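Local coordinates for protein avidin (Gallus gallus, PDB 5LUR) that binds biotin very tightly in its natural form and, in this engineered variant, holds progesterone within its beta barrel, at residues 80-85 with 100-105; 14-19 with 122-127. The protein carries 12 engineered substitutions. All coordinates share one frame; numbering follows the deposited sequence.

Interaction 1 of 2, residues 80-85 with 100-105; sequences TTVFTG and MWLLRS. With STR (progesterone), chain C.
Trp-101 lays its CB over one face of the Phe-83 ring, a CH-pi contact with CB 3.9 Å from the ring centroid. The two side chains run side by side in the same direction, but their rings are turned by 53° and meet obliquely, Phe-83 CE2 lying 3.6 Å from Trp-101 CD1. With CG of Trp-101 set between its own backbone N and carbonyl carbon (chi1 54°), the indole reaches out beneath the steroid: progesterone C16 sits 3.6 Å above the plane of the Trp-101 ring, over its centre. The ketone O20 also lies over this indole face, yet it meets Phe-83 at the ring edge, 3.5 Å from CZ. Further along, Thr-81 OG1 lies against CD1 of Leu-103 and also approaches progesterone C15 at 3.3 Å, while accepting a hydrogen bond from Trp-74 NE1. These residues line the inside of the antiparallel avidin barrel, on the hairpin of strands 80-89 and 95-104. Three hydrogen-bonded pairs join its arms, among them Thr-84 N to Met-100 O at 2.9 Å and 172°. The other face carries Val-82, whose CG2 packs 4.0 Å from Leu-102 CB, and turns toward neighbouring subunits. There Arg-104, bent at its second torsion, hydrogen-bonds Ser-105 O through NE, forms a salt bridge with Asp-113 through NH1, and hydrogen-bonds Gln-86 of a neighbouring subunit through NH2.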
loop_
_atom_site.group_PDB
_atom_site.type_symbol
_atom_site.label_atom_id
_atom_site.label_comp_id
_atom_site.label_asym_id
_atom_site.label_seq_id
_atom_site.Cartn_x
_atom_site.Cartn_y
_atom_site.Cartn_z
ATOM N N THR A 80 -1.927 -3.564 15.197
ATOM C CA THR A 80 -3.261 -3.781 14.664
ATOM C C THR A 80 -3.105 -4.065 13.175
ATOM O O THR A 80 -2.247 -3.471 12.518
ATOM C CB THR A 80 -4.118 -2.514 14.851
ATOM O OG1 THR A 80 -4.225 -2.229 16.234
ATOM C CG2 THR A 80 -5.501 -2.678 14.309
ATOM N N THR A 81 -3.935 -4.941 12.636
ATOM C CA THR A 81 -3.887 -5.216 11.211
ATOM C C THR A 81 -5.277 -5.084 10.659
ATOM O O THR A 81 -6.182 -5.587 11.283
ATOM C CB THR A 81 -3.339 -6.645 10.918
ATOM O OG1 THR A 81 -1.945 -6.694 11.241
ATOM C CG2 THR A 81 -3.529 -7.030 9.451
ATOM N N VAL A 82 -5.432 -4.453 9.490
ATOM C CA VAL A 82 -6.714 -4.442 8.809
ATOM C C VAL A 82 -6.604 -5.169 7.475
ATOM O O VAL A 82 -5.630 -5.014 6.772
ATOM C CB VAL A 82 -7.290 -3.019 8.592
ATOM C CG1 VAL A 82 -7.781 -2.420 9.901
ATOM C CG2 VAL A 82 -6.283 -2.100 7.926
ATOM N N PHE A 83 -7.618 -5.957 7.139
ATOM C CA PHE A 83 -7.715 -6.666 5.847
ATOM C C PHE A 83 -8.886 -6.145 5.041
ATOM O O PHE A 83 -9.946 -5.875 5.601
ATOM C CB PHE A 83 -7.985 -8.154 6.059
ATOM C CG PHE A 83 -6.810 -8.935 6.570
ATOM C CD1 PHE A 83 -6.481 -8.926 7.927
ATOM C CD2 PHE A 83 -6.073 -9.747 5.705
ATOM C CE1 PHE A 83 -5.409 -9.693 8.416
ATOM C CE2 PHE A 83 -5.011 -10.506 6.171
ATOM C CZ PHE A 83 -4.663 -10.474 7.533
ATOM N N THR A 84 -8.709 -5.999 3.736
ATOM C CA THR A 84 -9.857 -5.792 2.855
ATOM C C THR A 84 -9.733 -6.640 1.594
ATOM O O THR A 84 -8.636 -7.017 1.182
ATOM C CB THR A 84 -10.113 -4.309 2.488
ATOM O OG1 THR A 84 -11.398 -4.199 1.875
ATOM C CG2 THR A 84 -9.137 -3.818 1.477
ATOM N N GLY A 85 -10.862 -6.925 0.973
ATOM C CA GLY A 85 -10.825 -7.687 -0.257
ATOM C C GLY A 85 -12.190 -8.074 -0.699
ATOM O O GLY A 85 -13.179 -7.472 -0.258
ATOM N N MET A 100 -5.878 -7.779 0.681
ATOM C CA MET A 100 -4.682 -7.025 0.996
ATOM C C MET A 100 -4.861 -6.467 2.361
ATOM O O MET A 100 -5.998 -6.267 2.802
ATOM C CB MET A 100 -4.442 -5.927 -0.022
ATOM C CG MET A 100 -4.279 -6.536 -1.399
ATOM S SD MET A 100 -3.194 -5.628 -2.452
ATOM C CE MET A 100 -1.623 -5.780 -1.599
ATOM N N TRP A 101 -3.733 -6.230 3.027
ATOM C CA TRP A 101 -3.756 -5.802 4.393
ATOM C C TRP A 101 -2.759 -4.711 4.725
ATOM O O TRP A 101 -1.783 -4.508 4.013
ATOM C CB TRP A 101 -3.509 -7.009 5.295
ATOM C CG TRP A 101 -2.257 -7.832 5.014
ATOM C CD1 TRP A 101 -2.214 -9.023 4.374
ATOM C CD2 TRP A 101 -0.907 -7.537 5.404
ATOM N NE1 TRP A 101 -0.937 -9.495 4.314
ATOM C CE2 TRP A 101 -0.104 -8.614 4.951
ATOM C CE3 TRP A 101 -0.290 -6.469 6.075
ATOM C CZ2 TRP A 101 1.303 -8.656 5.146
ATOM C CZ3 TRP A 101 1.089 -6.503 6.261
ATOM C CH2 TRP A 101 1.872 -7.593 5.790
ATOM N N LEU A 102 -3.014 -4.027 5.842
ATOM C CA LEU A 102 -2.063 -3.060 6.409
ATOM C C LEU A 102 -1.802 -3.421 7.844
ATOM O O LEU A 102 -2.732 -3.563 8.607
ATOM C CB LEU A 102 -2.612 -1.638 6.365
ATOM C CG LEU A 102 -2.875 -1.086 4.987
ATOM C CD1 LEU A 102 -3.713 0.157 5.081
ATOM C CD2 LEU A 102 -1.557 -0.789 4.300
ATOM N N LEU A 103 -0.544 -3.551 8.207
ATOM C CA LEU A 103 -0.186 -3.875 9.560
ATOM C C LEU A 103 0.453 -2.669 10.208
ATOM O O LEU A 103 1.537 -2.230 9.777
ATOM C CB LEU A 103 0.779 -5.047 9.568
ATOM C CG LEU A 103 1.613 -5.275 10.822
ATOM C CD1 LEU A 103 0.759 -5.527 12.039
ATOM C CD2 LEU A 103 2.514 -6.461 10.549
ATOM N N ARG A 104 -0.218 -2.158 11.242
ATOM C CA ARG A 104 0.215 -0.985 11.984
ATOM C C ARG A 104 0.978 -1.395 13.235
ATOM O O ARG A 104 0.448 -2.116 14.073
ATOM C CB ARG A 104 -0.985 -0.141 12.389
ATOM C CG ARG A 104 -0.651 1.058 13.260
ATOM C CD ARG A 104 0.200 2.041 12.473
ATOM N NE ARG A 104 0.946 2.959 13.321
ATOM C CZ ARG A 104 1.177 4.239 13.043
ATOM N NH1 ARG A 104 0.710 4.813 11.933
ATOM N NH2 ARG A 104 1.870 4.982 13.907
ATOM N N SER A 105 2.209 -0.918 13.356
ATOM C CA SER A 105 2.990 -1.108 14.566
ATOM C C SER A 105 2.818 0.063 15.521
ATOM O O SER A 105 2.445 1.168 15.125
ATOM C CB SER A 105 4.470 -1.285 14.216
ATOM O OG SER A 105 4.694 -2.587 13.696
HETATM C C1 STR C . 2.676 -13.962 13.540
HETATM C C2 STR C . 4.110 -13.796 14.030
HETATM C C3 STR C . 4.279 -12.623 14.973
HETATM O O3 STR C . 5.247 -12.604 15.712
HETATM C C4 STR C . 3.307 -11.501 15.012
HETATM C C5 STR C . 2.184 -11.487 14.258
HETATM C C6 STR C . 1.353 -10.212 14.265
HETATM C C7 STR C . 0.968 -9.794 12.834
HETATM C C8 STR C . 0.631 -10.932 11.827
HETATM C C9 STR C . 1.682 -12.100 11.918
HETATM C C10 STR C . 1.763 -12.687 13.367
HETATM C C11 STR C . 1.546 -13.163 10.781
HETATM C C12 STR C . 1.314 -12.598 9.371
HETATM C C13 STR C . 0.173 -11.567 9.333
HETATM C C14 STR C . 0.465 -10.448 10.349
HETATM C C15 STR C . -0.539 -9.362 9.972
HETATM C C16 STR C . -0.683 -9.510 8.466
HETATM C C17 STR C . 0.118 -10.757 8.039
HETATM C C18 STR C . -1.193 -12.269 9.574
HETATM C C19 STR C . 0.354 -13.177 13.811
HETATM C C20 STR C . -0.351 -11.575 6.822
HETATM O O20 STR C . -1.511 -11.527 6.423
HETATM C C21 STR C . 0.631 -12.476 6.095
#

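Interaction 2 of 2, residues 14-19 with 122-127; sequences WTNRMN and NIFTRL. Engineered in segment 14-19: Arg-17 (natural residue Asp), Met-18 (natural residue Leu), Asn-19 (natural residue Gly). With STR (progesterone), chain C.
Arg-126 lies across one face of the Trp-14 indole where the first and last strands, 12-15 and 117-126, meet antiparallel and close the avidin barrel. Its CG makes a CH-pi contact, 3.9 Å from the centroid of the six-membered ring, and the guanidinium passes over the rim of the same indole, its plane tilted 36° from the ring. Beside them Thr-15 and Thr-125 exchange two backbone hydrogen bonds, Thr-15 N to Thr-125 O measuring 2.9 Å. Thr-15 CG2 meets Leu-127 CD1 at 3.5 Å, the two side chains crossing at about a right angle, and Phe-124 runs alongside Asn-16. The second shell fixes both partners: Glu-95 forms a salt bridge with Arg-126 NE, Thr-11 O accepts from NH1, and on the indole Leu-10 O accepts from Trp-14 NE1. A leucine in place of Trp-14 would probably strip Arg-126 of the flat surface it lies on and leave Leu-10 O without its indole partner. A type I turn from Asn-16 to engineered Asn-19 carries Met-18, also engineered, whose CE lies 3.6 Å from progesterone C21. An Asx turn holds its start: Met-18 N donates to Asn-16 OD1 at 2.8 Å, from 40° out of the amide carbonyl plane.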
loop_
_atom_site.group_PDB
_atom_site.type_symbol
_atom_site.label_atom_id
_atom_site.label_comp_id
_atom_site.label_asym_id
_atom_site.label_seq_id
_atom_site.Cartn_x
_atom_site.Cartn_y
_atom_site.Cartn_z
ATOM N N TRP A 14 -11.416 -20.580 7.388
ATOM C CA TRP A 14 -10.533 -20.203 6.295
ATOM C C TRP A 14 -9.058 -20.408 6.650
ATOM O O TRP A 14 -8.675 -20.288 7.791
ATOM C CB TRP A 14 -10.765 -18.734 5.928
ATOM C CG TRP A 14 -12.157 -18.412 5.561
ATOM C CD1 TRP A 14 -13.158 -17.988 6.391
ATOM C CD2 TRP A 14 -12.712 -18.474 4.263
ATOM N NE1 TRP A 14 -14.310 -17.776 5.674
ATOM C CE2 TRP A 14 -14.061 -18.071 4.362
ATOM C CE3 TRP A 14 -12.207 -18.846 3.011
ATOM C CZ2 TRP A 14 -14.901 -18.031 3.269
ATOM C CZ3 TRP A 14 -13.065 -18.792 1.902
ATOM C CH2 TRP A 14 -14.390 -18.390 2.050
ATOM N N THR A 15 -8.245 -20.703 5.644
ATOM C CA THR A 15 -6.792 -20.881 5.808
ATOM C C THR A 15 -6.114 -20.191 4.652
ATOM O O THR A 15 -6.774 -19.834 3.689
ATOM C CB THR A 15 -6.366 -22.383 5.872
ATOM O OG1 THR A 15 -4.952 -22.481 6.007
ATOM C CG2 THR A 15 -6.763 -23.169 4.631
ATOM N N ASN A 16 -4.811 -20.003 4.766
ATOM C CA ASN A 16 -4.008 -19.399 3.706
ATOM C C ASN A 16 -2.727 -20.219 3.522
ATOM O O ASN A 16 -2.568 -21.269 4.146
ATOM C CB ASN A 16 -3.737 -17.921 4.034
ATOM C CG ASN A 16 -2.950 -17.729 5.316
ATOM O OD1 ASN A 16 -2.222 -18.619 5.759
ATOM N ND2 ASN A 16 -3.076 -16.548 5.911
ATOM N N ARG A 17 -1.806 -19.741 2.691
ATOM C CA ARG A 17 -0.545 -20.481 2.452
ATOM C C ARG A 17 0.463 -20.490 3.634
ATOM O O ARG A 17 1.553 -21.044 3.504
ATOM C CB ARG A 17 0.137 -19.993 1.156
ATOM C CG ARG A 17 -0.768 -20.043 -0.078
ATOM C CD ARG A 17 -0.002 -19.971 -1.403
ATOM N NE ARG A 17 0.020 -21.255 -2.125
ATOM C CZ ARG A 17 0.982 -22.184 -2.069
ATOM N NH1 ARG A 17 2.069 -22.020 -1.314
ATOM N NH2 ARG A 17 0.851 -23.307 -2.786
ATOM N N MET A 18 0.096 -19.897 4.773
ATOM C CA MET A 18 0.886 -19.946 6.000
ATOM C C MET A 18 0.247 -20.752 7.123
ATOM O O MET A 18 0.725 -20.693 8.242
ATOM C CB MET A 18 1.096 -18.527 6.502
ATOM C CG MET A 18 1.506 -17.562 5.418
ATOM S SD MET A 18 2.061 -16.022 6.147
ATOM C CE MET A 18 2.517 -15.136 4.652
ATOM N N ASN A 19 -0.834 -21.473 6.845
ATOM C CA ASN A 19 -1.558 -22.279 7.857
ATOM C C ASN A 19 -2.144 -21.520 9.029
ATOM O O ASN A 19 -2.278 -22.064 10.141
ATOM C CB ASN A 19 -0.685 -23.413 8.352
ATOM C CG ASN A 19 -0.150 -24.214 7.208
ATOM O OD1 ASN A 19 0.933 -23.936 6.686
ATOM N ND2 ASN A 19 -0.959 -25.151 6.733
ATOM N N ASN A 122 -2.981 -11.572 1.079
ATOM C CA ASN A 122 -3.276 -12.924 1.496
ATOM C C ASN A 122 -4.407 -13.471 0.706
ATOM O O ASN A 122 -5.375 -12.765 0.462
ATOM C CB ASN A 122 -3.660 -12.958 2.966
ATOM C CG ASN A 122 -2.687 -13.734 3.801
ATOM O OD1 ASN A 122 -2.162 -14.761 3.364
ATOM N ND2 ASN A 122 -2.459 -13.280 5.017
ATOM N N ILE A 123 -4.287 -14.742 0.333
ATOM C CA ILE A 123 -5.351 -15.477 -0.346
ATOM C C ILE A 123 -5.852 -16.570 0.586
ATOM O O ILE A 123 -5.064 -17.426 0.993
ATOM C CB ILE A 123 -4.828 -16.142 -1.603
ATOM C CG1 ILE A 123 -4.200 -15.074 -2.497
ATOM C CG2 ILE A 123 -5.948 -16.897 -2.305
ATOM C CD1 ILE A 123 -3.390 -15.608 -3.658
ATOM N N PHE A 124 -7.135 -16.523 0.925
ATOM C CA PHE A 124 -7.758 -17.546 1.754
ATOM C C PHE A 124 -8.680 -18.500 0.981
ATOM O O PHE A 124 -9.397 -18.121 0.067
ATOM C CB PHE A 124 -8.597 -16.913 2.863
ATOM C CG PHE A 124 -7.820 -16.048 3.809
ATOM C CD1 PHE A 124 -7.620 -14.698 3.538
ATOM C CD2 PHE A 124 -7.317 -16.572 4.985
ATOM C CE1 PHE A 124 -6.919 -13.895 4.416
ATOM C CE2 PHE A 124 -6.621 -15.772 5.866
ATOM C CZ PHE A 124 -6.417 -14.432 5.579
ATOM N N THR A 125 -8.676 -19.746 1.390
ATOM C CA THR A 125 -9.605 -20.732 0.859
ATOM C C THR A 125 -10.171 -21.478 2.047
ATOM O O THR A 125 -9.603 -21.413 3.152
ATOM C CB THR A 125 -8.915 -21.727 -0.085
ATOM O OG1 THR A 125 -7.838 -22.354 0.607
ATOM C CG2 THR A 125 -8.359 -21.025 -1.326
ATOM N N ARG A 126 -11.296 -22.151 1.819
ATOM C CA ARG A 126 -11.950 -22.934 2.869
ATOM C C ARG A 126 -11.132 -24.140 3.305
ATOM O O ARG A 126 -10.325 -24.682 2.543
ATOM C CB ARG A 126 -13.369 -23.348 2.457
ATOM C CG ARG A 126 -14.349 -22.202 2.611
ATOM C CD ARG A 126 -15.757 -22.698 2.694
ATOM N NE ARG A 126 -16.735 -21.644 2.400
ATOM C CZ ARG A 126 -17.087 -20.651 3.228
ATOM N NH1 ARG A 126 -16.540 -20.512 4.440
ATOM N NH2 ARG A 126 -17.998 -19.782 2.829
ATOM N N LEU A 127 -11.364 -24.543 4.549
ATOM C CA LEU A 127 -10.528 -25.508 5.246
ATOM C C LEU A 127 -11.297 -26.777 5.590
ATOM O O LEU A 127 -12.281 -26.722 6.337
ATOM C CB LEU A 127 -10.043 -24.829 6.513
ATOM C CG LEU A 127 -9.070 -25.534 7.433
ATOM C CD1 LEU A 127 -7.715 -25.772 6.788
ATOM C CD2 LEU A 127 -8.938 -24.652 8.659
HETATM C C1 STR C . 2.676 -13.962 13.540
HETATM C C2 STR C . 4.110 -13.796 14.030
HETATM C C3 STR C . 4.279 -12.623 14.973
HETATM O O3 STR C . 5.247 -12.604 15.712
HETATM C C4 STR C . 3.307 -11.501 15.012
HETATM C C5 STR C . 2.184 -11.487 14.258
HETATM C C6 STR C . 1.353 -10.212 14.265
HETATM C C7 STR C . 0.968 -9.794 12.834
HETATM C C8 STR C . 0.631 -10.932 11.827
HETATM C C9 STR C . 1.682 -12.100 11.918
HETATM C C10 STR C . 1.763 -12.687 13.367
HETATM C C11 STR C . 1.546 -13.163 10.781
HETATM C C12 STR C . 1.314 -12.598 9.371
HETATM C C13 STR C . 0.173 -11.567 9.333
HETATM C C14 STR C . 0.465 -10.448 10.349
HETATM C C15 STR C . -0.539 -9.362 9.972
HETATM C C16 STR C . -0.683 -9.510 8.466
HETATM C C17 STR C . 0.118 -10.757 8.039
HETATM C C18 STR C . -1.193 -12.269 9.574
HETATM C C19 STR C . 0.354 -13.177 13.811
HETATM C C20 STR C . -0.351 -11.575 6.822
HETATM O O20 STR C . -1.511 -11.527 6.423
HETATM C C21 STR C . 0.631 -12.476 6.095
#

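Interaction 1 is wholly buried and joins chain neighbours in a hairpin; interaction 2 is partly exposed and joins the first and last strands, more than a hundred residues apart. Strands 95-104 and 117-126 adjoin in the sheet, so the contacts meet: Phe-83 CE2 packs 4.2 Å from Phe-124 CZ. Both reach progesterone, interaction 1 with aromatic rings from the barrel wall and interaction 2 through engineered Met-18 of the turn. Their chemistry follows their place. In 80-85 with 100-105, one face lines the pocket, where Trp-114 of a neighbouring subunit also packs, and the other is packed against neighbouring subunits; in 14-19 with 122-127, an arginine over an indole and a short backbone pairing join the two strands.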